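Local coordinates for protein PES4 (Saccharomyces cerevisiae S288C, PDB 6EZ7), which probably binds RNA, with poly(A), poly(U) and mRNA 3'-UTRs as likely targets, the chain here being the third of its RNA recognition motifs, at residues A[4-9]-A[42-47]; A[22-27]-A[59-64]; A[53-58]-A[73-78]. One frame throughout, in Å; residues are numbered along the deposited sequence.

Contact 1. Residues A[4-9]-A[42-47]; sequences IFIKNL and LWAFVT
Residues 4-9 and 42-47 are antiparallel neighbours in the middle of the sheet, their strand axes 4.6 Å apart. Ile4 and Val46 exchange two backbone hydrogen bonds, as do Ile6 and Ala44; the bond from Ile4 N to Val46 O is 2.8 Å long and lies in the carbonyl plane. A beta bulge then shifts the register by one residue, and Leu9 takes up with Leu42, where Leu42 N donates to Leu9 O at 3.2 Å and the return bond is weak. At the bulge a water bridges the two strands, accepting from Asn8 N and donating to Leu42 O.

One face of the ladder carries Phe5, Trp43 and Phe45. The Phe5 side chain leaves with CG anti to the carbonyl carbon (chi1 -78°). Its CB and CD1 pass near Ala44 O, which lies at the ring edge; CE1 then wedges between two rings, 3.4 Å from Phe45 CD1 and 3.6 Å from Trp43 CZ3, and CZ ends beside Phe45 CD1 and CE1. Both ring pairs are oblique, the Phe5 and Phe45 planes meeting at 42°. Trp43, its CG in the crowded position between N and the carbonyl carbon (chi1 65°), reaches Phe5 with CZ3 and CE3, the side chains side by side and pointing the same way.

The other face is aliphatic and buried, mainly under helix 15-22, with helix 51-61 covering Ile4. There the Ile6 and Val46 side chains cross obliquely, Ile6 CD1 meeting Val46 CG2 at 3.5 Å, and Leu9 CD1 lies 3.8 Å from Ala44 CB. These two strands are the central pair of an RNA recognition motif, beta1 with beta3, and the aromatic cluster occupies the sheet face where RRMs typically stack RNA bases, consistent with a role in RNA binding.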
ATOM      1  N   ILE A   4       3.186  -1.737  -4.491  1.00 18.83           N
ATOM      2  CA  ILE A   4       1.784  -2.039  -4.243  1.00 17.00           C
ATOM      3  C   ILE A   4       0.955  -0.768  -4.129  1.00 23.74           C
ATOM      4  O   ILE A   4       1.483   0.317  -3.869  1.00 21.83           O
ATOM      5  CB  ILE A   4       1.602  -2.871  -2.954  1.00 19.34           C
ATOM      6  CG1 ILE A   4       2.127  -2.098  -1.740  1.00 18.26           C
ATOM      7  CG2 ILE A   4       2.292  -4.219  -3.090  1.00 19.05           C
ATOM      8  CD1 ILE A   4       1.911  -2.813  -0.417  1.00 19.80           C
ATOM      9  N   PHE A   5      -0.345  -0.903  -4.349  1.00 25.21           N
ATOM     10  CA  PHE A   5      -1.279   0.170  -4.045  1.00 18.38           C
ATOM     11  C   PHE A   5      -2.052  -0.199  -2.794  1.00 19.32           C
ATOM     12  O   PHE A   5      -2.424  -1.356  -2.604  1.00 18.49           O
ATOM     13  CB  PHE A   5      -2.246   0.421  -5.204  1.00 22.31           C
ATOM     14  CG  PHE A   5      -1.652   1.210  -6.334  1.00 23.55           C
ATOM     15  CD1 PHE A   5      -1.225   2.511  -6.137  1.00 22.73           C
ATOM     16  CD2 PHE A   5      -1.544   0.658  -7.600  1.00 33.79           C
ATOM     17  CE1 PHE A   5      -0.687   3.245  -7.179  1.00 31.03           C
ATOM     18  CE2 PHE A   5      -1.008   1.388  -8.646  1.00 33.40           C
ATOM     19  CZ  PHE A   5      -0.577   2.680  -8.432  1.00 32.99           C
ATOM     20  N   ILE A   6      -2.279   0.783  -1.934  1.00 15.75           N
ATOM     21  CA  ILE A   6      -3.114   0.587  -0.759  1.00 16.65           C
ATOM     22  C   ILE A   6      -4.258   1.572  -0.835  1.00 24.08           C
ATOM     23  O   ILE A   6      -4.037   2.783  -0.863  1.00 19.32           O
ATOM     24  CB  ILE A   6      -2.331   0.793   0.541  1.00 20.51           C
ATOM     25  CG1 ILE A   6      -1.062  -0.059   0.529  1.00 18.83           C
ATOM     26  CG2 ILE A   6      -3.203   0.471   1.743  1.00 17.17           C
ATOM     27  CD1 ILE A   6       0.012   0.468   1.434  1.00 20.37           C
ATOM     28  N   LYS A   7      -5.480   1.060  -0.889  1.00 20.42           N
ATOM     29  CA  LYS A   7      -6.641   1.923  -1.041  1.00 23.27           C
ATOM     30  C   LYS A   7      -7.644   1.679   0.073  1.00 20.24           C
ATOM     31  O   LYS A   7      -7.475   0.763   0.877  1.00 22.04           O
ATOM     32  CB  LYS A   7      -7.291   1.705  -2.407  1.00 30.30           C
ATOM     33  CG  LYS A   7      -6.307   1.791  -3.567  1.00 41.20           C
ATOM     34  CD  LYS A   7      -7.013   1.798  -4.909  1.00 43.44           C
ATOM     35  CE  LYS A   7      -7.499   3.188  -5.271  1.00 50.55           C
ATOM     36  NZ  LYS A   7      -7.887   3.266  -6.706  1.00 55.14           N
ATOM     37  N   ASN A   8      -8.683   2.510   0.107  1.00 19.15           N
ATOM     38  CA  ASN A   8      -9.680   2.497   1.175  1.00 18.55           C
ATOM     39  C   ASN A   8      -9.039   2.786   2.527  1.00 24.35           C
ATOM     40  O   ASN A   8      -9.392   2.187   3.543  1.00 28.39           O
ATOM     41  CB  ASN A   8     -10.428   1.163   1.219  1.00 22.79           C
ATOM     42  CG  ASN A   8     -11.730   1.255   1.982  1.00 35.94           C
ATOM     43  OD1 ASN A   8     -12.340   2.322   2.056  1.00 40.84           O
ATOM     44  ND2 ASN A   8     -12.158   0.141   2.569  1.00 33.15           N
ATOM     45  N   LEU A   9      -8.089   3.714   2.530  1.00 25.71           N
ATOM     46  CA  LEU A   9      -7.450   4.140   3.764  1.00 20.44           C
ATOM     47  C   LEU A   9      -8.293   5.196   4.460  1.00 22.66           C
ATOM     48  O   LEU A   9      -8.912   6.034   3.800  1.00 29.44           O
ATOM     49  CB  LEU A   9      -6.049   4.686   3.488  1.00 23.00           C
ATOM     50  CG  LEU A   9      -4.966   3.686   3.082  1.00 16.52           C
ATOM     51  CD1 LEU A   9      -3.777   4.424   2.493  1.00 22.47           C
ATOM     52  CD2 LEU A   9      -4.535   2.846   4.275  1.00 16.74           C
ATOM     53  N   LEU A  42      -8.136   7.811   1.306  1.00 36.99           N
ATOM     54  CA  LEU A  42      -6.835   8.092   0.716  1.00 33.98           C
ATOM     55  C   LEU A  42      -6.306   6.865  -0.006  1.00 33.53           C
ATOM     56  O   LEU A  42      -6.879   5.783   0.094  1.00 35.82           O
ATOM     57  CB  LEU A  42      -5.841   8.528   1.789  1.00 26.12           C
ATOM     58  CG  LEU A  42      -6.431   9.372   2.915  1.00 37.04           C
ATOM     59  CD1 LEU A  42      -5.432   9.499   4.047  1.00 42.59           C
ATOM     60  CD2 LEU A  42      -6.832  10.740   2.389  1.00 42.33           C
ATOM     61  N   TRP A  43      -5.210   7.040  -0.734  1.00 30.20           N
ATOM     62  CA  TRP A  43      -4.523   5.902  -1.318  1.00 27.82           C
ATOM     63  C   TRP A  43      -3.026   6.043  -1.099  1.00 19.72           C
ATOM     64  O   TRP A  43      -2.521   7.137  -0.860  1.00 20.04           O
ATOM     65  CB  TRP A  43      -4.847   5.757  -2.807  1.00 28.00           C
ATOM     66  CG  TRP A  43      -4.374   6.884  -3.671  1.00 29.64           C
ATOM     67  CD1 TRP A  43      -5.015   8.066  -3.901  1.00 30.12           C
ATOM     68  CD2 TRP A  43      -3.170   6.923  -4.443  1.00 25.19           C
ATOM     69  NE1 TRP A  43      -4.276   8.842  -4.761  1.00 29.09           N
ATOM     70  CE2 TRP A  43      -3.139   8.162  -5.109  1.00 28.64           C
ATOM     71  CE3 TRP A  43      -2.108   6.029  -4.630  1.00 25.95           C
ATOM     72  CZ2 TRP A  43      -2.090   8.533  -5.947  1.00 30.07           C
ATOM     73  CZ3 TRP A  43      -1.069   6.398  -5.463  1.00 24.37           C
ATOM     74  CH2 TRP A  43      -1.068   7.640  -6.113  1.00 32.51           C
ATOM     75  N   ALA A  44      -2.325   4.921  -1.160  1.00 18.79           N
ATOM     76  CA  ALA A  44      -0.892   4.918  -0.935  1.00 21.68           C
ATOM     77  C   ALA A  44      -0.194   4.075  -1.985  1.00 19.59           C
ATOM     78  O   ALA A  44      -0.747   3.103  -2.496  1.00 20.62           O
ATOM     79  CB  ALA A  44      -0.569   4.404   0.462  1.00 21.53           C
ATOM     80  N   PHE A  45       1.032   4.466  -2.297  1.00 19.94           N
ATOM     81  CA  PHE A  45       1.860   3.756  -3.254  1.00 19.69           C
ATOM     82  C   PHE A  45       3.155   3.401  -2.548  1.00 26.85           C
ATOM     83  O   PHE A  45       3.932   4.284  -2.183  1.00 26.99           O
ATOM     84  CB  PHE A  45       2.099   4.622  -4.493  1.00 18.62           C
ATOM     85  CG  PHE A  45       2.966   3.980  -5.538  1.00 31.38           C
ATOM     86  CD1 PHE A  45       2.536   2.860  -6.226  1.00 33.46           C
ATOM     87  CD2 PHE A  45       4.199   4.523  -5.857  1.00 40.28           C
ATOM     88  CE1 PHE A  45       3.334   2.280  -7.200  1.00 34.88           C
ATOM     89  CE2 PHE A  45       4.999   3.948  -6.826  1.00 40.80           C
ATOM     90  CZ  PHE A  45       4.564   2.825  -7.498  1.00 35.48           C
ATOM     91  N   VAL A  46       3.367   2.109  -2.328  1.00 19.30           N
ATOM     92  CA  VAL A  46       4.507   1.643  -1.548  1.00 18.32           C
ATOM     93  C   VAL A  46       5.440   0.796  -2.387  1.00 23.76           C
ATOM     94  O   VAL A  46       5.011  -0.150  -3.053  1.00 21.03           O
ATOM     95  CB  VAL A  46       4.056   0.832  -0.324  1.00 19.52           C
ATOM     96  CG1 VAL A  46       5.261   0.275   0.427  1.00 23.35           C
ATOM     97  CG2 VAL A  46       3.218   1.699   0.589  1.00 19.80           C
ATOM     98  N   THR A  47       6.721   1.141  -2.348  1.00 24.00           N
ATOM     99  CA  THR A  47       7.733   0.384  -3.065  1.00 23.46           C
ATOM    100  C   THR A  47       8.682  -0.300  -2.086  1.00 20.12           C
ATOM    101  O   THR A  47       9.274   0.345  -1.223  1.00 21.91           O
ATOM    102  CB  THR A  47       8.529   1.280  -4.020  1.00 28.25           C
ATOM    103  OG1 THR A  47       7.637   1.846  -4.988  1.00 27.88           O
ATOM    104  CG2 THR A  47       9.588   0.467  -4.744  1.00 36.65           C
TER
HETATM  105  O   HOH W   1      -8.686   4.625  -1.710  1.00 39.51           O

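Contact 2. Residues A[22-27]-A[59-64]; sequences FSEVGP and KRYNNF
In this RNA recognition motif, the turn leaving helix 15-22 packs against the C-terminal end of helix 51-61, tying together the ends of the two helices that cover the sheet. Tyr61 makes the largest share of the contact. With CG anti to the carbonyl carbon (chi1 -80°), its side chain slides past that of Phe22 in the opposite direction; Tyr61 CD2 lies over one face of the Phe22 ring, 3.7 Å from Phe22 CE2. The two planes meet obliquely at 41°. Phe22 adopts a similar first torsion, its ring lying between Tyr61 and the sheet. Farther out, the Tyr61 hydroxyl lies beside Glu24 CB and CG and makes a weak hydrogen bond to Phe21 O.

The Arg60 and Val25 side chains slide past each other in opposite directions. Arg60 is extended at chi2 and bends at chi3 (50°), which brings one face of the guanidinium over Val25 CG1, 3.5 Å from Arg60 NH1. The Glu24 chain bends at chi2, and its carboxylate stays apart from the guanidinium, with Glu24 OE1 5.5 Å from Arg60 NH2. Arg60 NH1 instead makes a weak bond to the backbone Glu24 O, at 3.4 Å.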
ATOM      1  N   PHE A  22       3.353  -1.681   7.044  1.00 16.35           N
ATOM      2  CA  PHE A  22       3.864  -2.362   5.860  1.00 17.74           C
ATOM      3  C   PHE A  22       5.361  -2.652   5.884  1.00 23.68           C
ATOM      4  O   PHE A  22       5.869  -3.336   4.998  1.00 29.15           O
ATOM      5  CB  PHE A  22       3.476  -1.560   4.617  1.00 17.00           C
ATOM      6  CG  PHE A  22       2.021  -1.686   4.287  1.00 19.95           C
ATOM      7  CD1 PHE A  22       1.085  -0.879   4.912  1.00 16.05           C
ATOM      8  CD2 PHE A  22       1.581  -2.668   3.418  1.00 20.69           C
ATOM      9  CE1 PHE A  22      -0.263  -1.020   4.644  1.00 21.53           C
ATOM     10  CE2 PHE A  22       0.230  -2.812   3.140  1.00 20.89           C
ATOM     11  CZ  PHE A  22      -0.693  -1.989   3.754  1.00 19.11           C
ATOM     12  N   SER A  23       6.060  -2.170   6.907  1.00 19.25           N
ATOM     13  CA  SER A  23       7.459  -2.549   7.097  1.00 21.63           C
ATOM     14  C   SER A  23       7.569  -3.904   7.785  1.00 28.84           C
ATOM     15  O   SER A  23       8.661  -4.461   7.913  1.00 34.19           O
ATOM     16  CB  SER A  23       8.210  -1.498   7.913  1.00 25.58           C
ATOM     17  OG  SER A  23       8.195  -0.243   7.259  1.00 37.83           O
ATOM     18  N   GLU A  24       6.434  -4.435   8.226  1.00 26.07           N
ATOM     19  CA  GLU A  24       6.414  -5.725   8.907  1.00 31.84           C
ATOM     20  C   GLU A  24       6.742  -6.884   7.968  1.00 38.49           C
ATOM     21  O   GLU A  24       7.126  -7.960   8.420  1.00 34.59           O
ATOM     22  CB  GLU A  24       5.054  -5.961   9.565  1.00 31.94           C
ATOM     23  CG  GLU A  24       4.737  -4.986  10.690  1.00 49.41           C
ATOM     24  CD  GLU A  24       5.774  -5.016  11.801  1.00 71.40           C
ATOM     25  OE1 GLU A  24       6.241  -6.121  12.155  1.00 74.90           O
ATOM     26  OE2 GLU A  24       6.126  -3.935  12.319  1.00 81.32           O
ATOM     27  N   VAL A  25       6.588  -6.668   6.664  1.00 26.54           N
ATOM     28  CA  VAL A  25       6.860  -7.724   5.694  1.00 30.97           C
ATOM     29  C   VAL A  25       8.263  -7.608   5.109  1.00 36.19           C
ATOM     30  O   VAL A  25       8.799  -8.572   4.560  1.00 41.45           O
ATOM     31  CB  VAL A  25       5.839  -7.711   4.542  1.00 36.37           C
ATOM     32  CG1 VAL A  25       4.446  -7.999   5.069  1.00 45.40           C
ATOM     33  CG2 VAL A  25       5.866  -6.383   3.838  1.00 31.27           C
ATOM     34  N   GLY A  26       8.857  -6.426   5.231  1.00 27.59           N
ATOM     35  CA  GLY A  26      10.182  -6.185   4.691  1.00 22.74           C
ATOM     36  C   GLY A  26      10.459  -4.702   4.559  1.00 26.34           C
ATOM     37  O   GLY A  26       9.542  -3.892   4.684  1.00 26.89           O
ATOM     38  N   PRO A  27      11.725  -4.341   4.303  1.00 28.93           N
ATOM     39  CA  PRO A  27      12.169  -2.945   4.218  1.00 30.22           C
ATOM     40  C   PRO A  27      11.461  -2.177   3.108  1.00 32.69           C
ATOM     41  O   PRO A  27      11.381  -2.657   1.980  1.00 29.50           O
ATOM     42  CB  PRO A  27      13.669  -3.063   3.916  1.00 26.71           C
ATOM     43  CG  PRO A  27      14.041  -4.458   4.308  1.00 39.24           C
ATOM     44  CD  PRO A  27      12.827  -5.285   4.042  1.00 35.27           C
ATOM     45  N   LYS A  59      -0.491 -10.402   0.305  1.00 25.34           N
ATOM     46  CA  LYS A  59      -1.036 -11.591   0.951  1.00 24.24           C
ATOM     47  C   LYS A  59      -1.411 -11.329   2.403  1.00 24.65           C
ATOM     48  O   LYS A  59      -2.398 -11.869   2.908  1.00 27.89           O
ATOM     49  CB  LYS A  59      -0.040 -12.752   0.875  1.00 31.52           C
ATOM     50  CG  LYS A  59       0.016 -13.427  -0.483  1.00 40.91           C
ATOM     51  CD  LYS A  59       0.576 -14.839  -0.376  1.00 55.43           C
ATOM     52  CE  LYS A  59       2.095 -14.849  -0.437  1.00 63.54           C
ATOM     53  NZ  LYS A  59       2.592 -14.951  -1.838  1.00 68.63           N
ATOM     54  N   ARG A  60      -0.631 -10.492   3.075  1.00 23.59           N
ATOM     55  CA  ARG A  60      -0.842 -10.279   4.498  1.00 34.62           C
ATOM     56  C   ARG A  60      -1.809  -9.142   4.809  1.00 29.20           C
ATOM     57  O   ARG A  60      -2.517  -9.198   5.817  1.00 25.58           O
ATOM     58  CB  ARG A  60       0.500 -10.038   5.194  1.00 29.93           C
ATOM     59  CG  ARG A  60       1.434 -11.241   5.095  1.00 39.83           C
ATOM     60  CD  ARG A  60       2.752 -11.007   5.805  1.00 51.96           C
ATOM     61  NE  ARG A  60       2.565 -10.512   7.164  1.00 69.54           N
ATOM     62  CZ  ARG A  60       3.563 -10.209   7.989  1.00 76.34           C
ATOM     63  NH1 ARG A  60       4.821 -10.352   7.592  1.00 75.03           N
ATOM     64  NH2 ARG A  60       3.302  -9.762   9.209  1.00 76.67           N
ATOM     65  N   TYR A  61      -1.872  -8.127   3.950  1.00 19.85           N
ATOM     66  CA  TYR A  61      -2.640  -6.932   4.297  1.00 19.53           C
ATOM     67  C   TYR A  61      -3.878  -6.656   3.450  1.00 22.36           C
ATOM     68  O   TYR A  61      -4.668  -5.780   3.796  1.00 20.77           O
ATOM     69  CB  TYR A  61      -1.731  -5.705   4.261  1.00 16.66           C
ATOM     70  CG  TYR A  61      -0.900  -5.578   5.510  1.00 20.78           C
ATOM     71  CD1 TYR A  61      -1.503  -5.358   6.741  1.00 26.45           C
ATOM     72  CD2 TYR A  61       0.483  -5.686   5.466  1.00 21.82           C
ATOM     73  CE1 TYR A  61      -0.756  -5.247   7.895  1.00 25.84           C
ATOM     74  CE2 TYR A  61       1.243  -5.576   6.618  1.00 25.34           C
ATOM     75  CZ  TYR A  61       0.616  -5.356   7.828  1.00 30.84           C
ATOM     76  OH  TYR A  61       1.362  -5.242   8.979  1.00 35.84           O
ATOM     77  N   ASN A  62      -4.069  -7.373   2.350  1.00 19.76           N
ATOM     78  CA  ASN A  62      -5.331  -7.205   1.644  1.00 17.68           C
ATOM     79  C   ASN A  62      -6.451  -7.650   2.576  1.00 17.73           C
ATOM     80  O   ASN A  62      -6.330  -8.674   3.252  1.00 22.13           O
ATOM     81  CB  ASN A  62      -5.367  -7.987   0.329  1.00 22.87           C
ATOM     82  CG  ASN A  62      -6.501  -7.540  -0.572  1.00 28.40           C
ATOM     83  OD1 ASN A  62      -6.910  -6.380  -0.533  1.00 21.49           O
ATOM     84  ND2 ASN A  62      -7.022  -8.457  -1.380  1.00 28.15           N
ATOM     85  N   ASN A  63      -7.512  -6.845   2.637  1.00 23.50           N
ATOM     86  CA  ASN A  63      -8.671  -7.084   3.503  1.00 18.19           C
ATOM     87  C   ASN A  63      -8.367  -6.948   4.992  1.00 20.81           C
ATOM     88  O   ASN A  63      -9.164  -7.351   5.839  1.00 21.05           O
ATOM     89  CB  ASN A  63      -9.286  -8.454   3.213  1.00 22.35           C
ATOM     90  CG  ASN A  63      -9.876  -8.528   1.826  1.00 33.24           C
ATOM     91  OD1 ASN A  63     -10.590  -7.619   1.402  1.00 25.29           O
ATOM     92  ND2 ASN A  63      -9.567  -9.596   1.102  1.00 37.45           N
ATOM     93  N   PHE A  64      -7.224  -6.348   5.302  1.00 21.64           N
ATOM     94  CA  PHE A  64      -6.889  -5.997   6.675  1.00 26.83           C
ATOM     95  C   PHE A  64      -7.679  -4.761   7.105  1.00 23.53           C
ATOM     96  O   PHE A  64      -7.762  -3.779   6.366  1.00 23.41           O
ATOM     97  CB  PHE A  64      -5.382  -5.753   6.801  1.00 20.02           C
ATOM     98  CG  PHE A  64      -4.950  -5.244   8.146  1.00 21.30           C
ATOM     99  CD1 PHE A  64      -4.763  -6.119   9.202  1.00 31.28           C
ATOM    100  CD2 PHE A  64      -4.692  -3.896   8.339  1.00 25.71           C
ATOM    101  CE1 PHE A  64      -4.353  -5.658  10.436  1.00 29.65           C
ATOM    102  CE2 PHE A  64      -4.280  -3.428   9.571  1.00 28.34           C
ATOM    103  CZ  PHE A  64      -4.111  -4.309  10.621  1.00 22.62           C
TER

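Contact 3. Residues A[53-58]-A[73-78]; sequences DSEKAI and VTRAQD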
ATOM      1  N   ASP A  53       8.861  -9.035  -0.966  1.00 33.49           N
ATOM      2  CA  ASP A  53       8.107  -8.446   0.134  1.00 29.79           C
ATOM      3  C   ASP A  53       6.802  -7.797  -0.324  1.00 31.10           C
ATOM      4  O   ASP A  53       5.838  -7.733   0.441  1.00 26.19           O
ATOM      5  CB  ASP A  53       8.972  -7.426   0.877  1.00 25.16           C
ATOM      6  CG  ASP A  53      10.161  -8.070   1.568  1.00 35.26           C
ATOM      7  OD1 ASP A  53      10.103  -9.292   1.837  1.00 42.01           O
ATOM      8  OD2 ASP A  53      11.152  -7.363   1.845  1.00 36.25           O
ATOM      9  N   SER A  54       6.764  -7.325  -1.566  1.00 32.80           N
ATOM     10  CA  SER A  54       5.551  -6.707  -2.089  1.00 31.45           C
ATOM     11  C   SER A  54       4.434  -7.741  -2.211  1.00 26.28           C
ATOM     12  O   SER A  54       3.279  -7.454  -1.901  1.00 30.33           O
ATOM     13  CB  SER A  54       5.815  -6.033  -3.438  1.00 38.86           C
ATOM     14  OG  SER A  54       6.054  -6.979  -4.461  1.00 34.61           O
ATOM     15  N   GLU A  55       4.779  -8.948  -2.647  1.00 31.88           N
ATOM     16  CA  GLU A  55       3.800 -10.028  -2.709  1.00 32.62           C
ATOM     17  C   GLU A  55       3.340 -10.412  -1.307  1.00 30.63           C
ATOM     18  O   GLU A  55       2.161 -10.690  -1.083  1.00 26.80           O
ATOM     19  CB  GLU A  55       4.380 -11.247  -3.422  1.00 47.98           C
ATOM     20  CG  GLU A  55       3.342 -12.281  -3.823  1.00 61.03           C
ATOM     21  CD  GLU A  55       2.221 -11.686  -4.655  1.00 75.31           C
ATOM     22  OE1 GLU A  55       2.518 -10.959  -5.628  1.00 72.30           O
ATOM     23  OE2 GLU A  55       1.041 -11.945  -4.333  1.00 79.26           O
ATOM     24  N   LYS A  56       4.278 -10.424  -0.367  1.00 29.02           N
ATOM     25  CA  LYS A  56       3.958 -10.732   1.020  1.00 25.32           C
ATOM     26  C   LYS A  56       2.973  -9.714   1.575  1.00 22.26           C
ATOM     27  O   LYS A  56       2.031 -10.074   2.279  1.00 25.80           O
ATOM     28  CB  LYS A  56       5.228 -10.765   1.872  1.00 37.24           C
ATOM     29  CG  LYS A  56       6.113 -11.974   1.612  1.00 50.80           C
ATOM     30  CD  LYS A  56       7.499 -11.786   2.209  1.00 64.98           C
ATOM     31  CE  LYS A  56       7.431 -11.560   3.711  1.00 75.75           C
ATOM     32  NZ  LYS A  56       8.754 -11.161   4.270  1.00 81.86           N
ATOM     33  N   ALA A  57       3.197  -8.443   1.245  1.00 20.88           N
ATOM     34  CA  ALA A  57       2.344  -7.356   1.719  1.00 22.11           C
ATOM     35  C   ALA A  57       0.908  -7.523   1.238  1.00 22.58           C
ATOM     36  O   ALA A  57      -0.037  -7.321   1.998  1.00 23.59           O
ATOM     37  CB  ALA A  57       2.897  -6.007   1.267  1.00 24.92           C
ATOM     38  N   ILE A  58       0.750  -7.880  -0.032  1.00 18.69           N
ATOM     39  CA  ILE A  58      -0.572  -8.144  -0.583  1.00 19.46           C
ATOM     40  C   ILE A  58      -1.232  -9.312   0.149  1.00 22.26           C
ATOM     41  O   ILE A  58      -2.384  -9.224   0.576  1.00 25.48           O
ATOM     42  CB  ILE A  58      -0.501  -8.455  -2.087  1.00 27.54           C
ATOM     43  CG1 ILE A  58       0.028  -7.242  -2.855  1.00 24.58           C
ATOM     44  CG2 ILE A  58      -1.866  -8.876  -2.612  1.00 32.13           C
ATOM     45  CD1 ILE A  58       0.324  -7.532  -4.310  1.00 30.00           C
ATOM     46  N   VAL A  73      -5.299  -3.917  -0.897  1.00 17.53           N
ATOM     47  CA  VAL A  73      -3.880  -3.932  -1.208  1.00 14.83           C
ATOM     48  C   VAL A  73      -3.652  -4.743  -2.471  1.00 20.18           C
ATOM     49  O   VAL A  73      -3.858  -5.957  -2.488  1.00 25.66           O
ATOM     50  CB  VAL A  73      -3.055  -4.501  -0.044  1.00 20.23           C
ATOM     51  CG1 VAL A  73      -1.570  -4.464  -0.377  1.00 23.06           C
ATOM     52  CG2 VAL A  73      -3.339  -3.711   1.224  1.00 25.01           C
ATOM     53  N   THR A  74      -3.251  -4.061  -3.539  1.00 26.30           N
ATOM     54  CA  THR A  74      -3.070  -4.711  -4.831  1.00 27.35           C
ATOM     55  C   THR A  74      -1.704  -4.390  -5.410  1.00 24.68           C
ATOM     56  O   THR A  74      -1.074  -3.414  -5.018  1.00 19.77           O
ATOM     57  CB  THR A  74      -4.151  -4.282  -5.837  1.00 29.56           C
ATOM     58  OG1 THR A  74      -4.158  -2.853  -5.951  1.00 32.65           O
ATOM     59  CG2 THR A  74      -5.520  -4.747  -5.381  1.00 31.78           C
ATOM     60  N   ARG A  75      -1.244  -5.212  -6.344  1.00 22.78           N
ATOM     61  CA  ARG A  75       0.031  -4.951  -6.995  1.00 24.98           C
ATOM     62  C   ARG A  75      -0.076  -3.731  -7.904  1.00 28.31           C
ATOM     63  O   ARG A  75      -1.089  -3.526  -8.569  1.00 30.18           O
ATOM     64  CB  ARG A  75       0.493  -6.177  -7.789  1.00 30.30           C
ATOM     65  CG  ARG A  75       1.811  -5.974  -8.520  1.00 41.75           C
ATOM     66  CD  ARG A  75       2.515  -7.293  -8.790  1.00 51.98           C
ATOM     67  NE  ARG A  75       2.815  -8.010  -7.553  1.00 55.19           N
ATOM     68  CZ  ARG A  75       3.862  -7.750  -6.777  1.00 53.81           C
ATOM     69  NH1 ARG A  75       4.708  -6.781  -7.099  1.00 46.96           N
ATOM     70  NH2 ARG A  75       4.058  -8.454  -5.670  1.00 56.46           N
ATOM     71  N   ALA A  76       0.968  -2.909  -7.902  1.00 22.49           N
ATOM     72  CA  ALA A  76       1.052  -1.773  -8.803  1.00 24.99           C
ATOM     73  C   ALA A  76       1.760  -2.209 -10.072  1.00 32.08           C
ATOM     74  O   ALA A  76       2.983  -2.124 -10.168  1.00 49.46           O
ATOM     75  CB  ALA A  76       1.786  -0.627  -8.149  1.00 31.12           C
ATOM     76  N   GLN A  77       0.996  -2.691 -11.043  1.00 31.43           N
ATOM     77  CA  GLN A  77       1.602  -3.228 -12.250  1.00 39.95           C
ATOM     78  C   GLN A  77       1.708  -2.129 -13.296  1.00 44.99           C
ATOM     79  O   GLN A  77       0.750  -1.388 -13.535  1.00 36.60           O
ATOM     80  CB  GLN A  77       0.806  -4.423 -12.779  1.00 48.34           C
ATOM     81  CG  GLN A  77       1.135  -4.830 -14.209  1.00 64.71           C
ATOM     82  CD  GLN A  77       0.162  -5.859 -14.764  1.00 71.29           C
ATOM     83  OE1 GLN A  77      -0.208  -6.812 -14.078  1.00 77.41           O
ATOM     84  NE2 GLN A  77      -0.236  -5.683 -16.016  1.00 63.32           N
ATOM     85  N   ASP A  78       2.889  -2.016 -13.898  1.00 42.67           N
ATOM     86  CA  ASP A  78       3.148  -0.988 -14.896  1.00 45.98           C
ATOM     87  C   ASP A  78       2.359  -1.273 -16.169  1.00 33.23           C
ATOM     88  O   ASP A  78       1.797  -2.354 -16.335  1.00 35.64           O
ATOM     89  CB  ASP A  78       4.644  -0.898 -15.208  1.00 62.75           C
ATOM     90  CG  ASP A  78       5.138   0.537 -15.280  1.00 80.25           C
ATOM     91  OD1 ASP A  78       4.548   1.407 -14.604  1.00 73.64           O
ATOM     92  OD2 ASP A  78       6.111   0.794 -16.020  1.00 90.95           O
TER
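Helix 53-58 lies across strand 73-75 at 146°, running roughly against it with the axes 8.1 Å apart. The close packing is at Ile58 and Val73. Ile58 CG2 rests 3.5 Å from Val73 O, the two side chains cross obliquely with Ile58 CG1 and Val73 CG1 as the apolar pair, and the Ile58 chain, anti at chi2 (171°), carries CD1 on to Arg75, 3.7 Å from Arg75 CB.

Toward the start of the helix segment the join is polar. Arg75 sets off with CG anti to the backbone N (chi1 179°) and bends at chi3, bringing its guanidinium end-on to Ser54. Arg75 NH2, at 2.8 Å, and Arg75 NH1, at 3.0 Å, both donate to Ser54 OG, which lies in the guanidinium plane. Arg75 NH2 also forms a salt bridge with Glu55 OE1 at 2.9 Å, meeting it from above the carboxylate plane. Holding two partners probably fixes the rotation of the guanidinium.

Beyond Arg75 the chain leaves the helix: Ala76 still packs on Phe5 and Phe45, while Gln77 and Asp78 are exposed. The second helix, 51-61, laid over the C-terminal beta strand is the alpha2-on-beta4 packing of the RRM beta-alpha-beta-beta-alpha-beta fold.

How the contacts relate
All three contacts lie within one RRM domain. Contact 1 joins neighbouring central strands; contact 2 links the ends of the two helices, and contact 3 lays helix 51-61 on strand 69-75. Measured between centres, contacts 1 and 2 are about 12 Å apart, contacts 1 and 3 about 10 Å, and contacts 2 and 3 about 9 Å. Helix 51-61 serves contacts 2 and 3. In sequence, contact 1 closes before contact 3 opens, whereas contact 2 alternates with both. Phe22 packs on Ile4 and Ile6, Phe5 N probably bonds to Thr74 O, and Asn62 OD1 probably to Val73 N. The helices thus back the sheet, leaving the aromatic face on its other side.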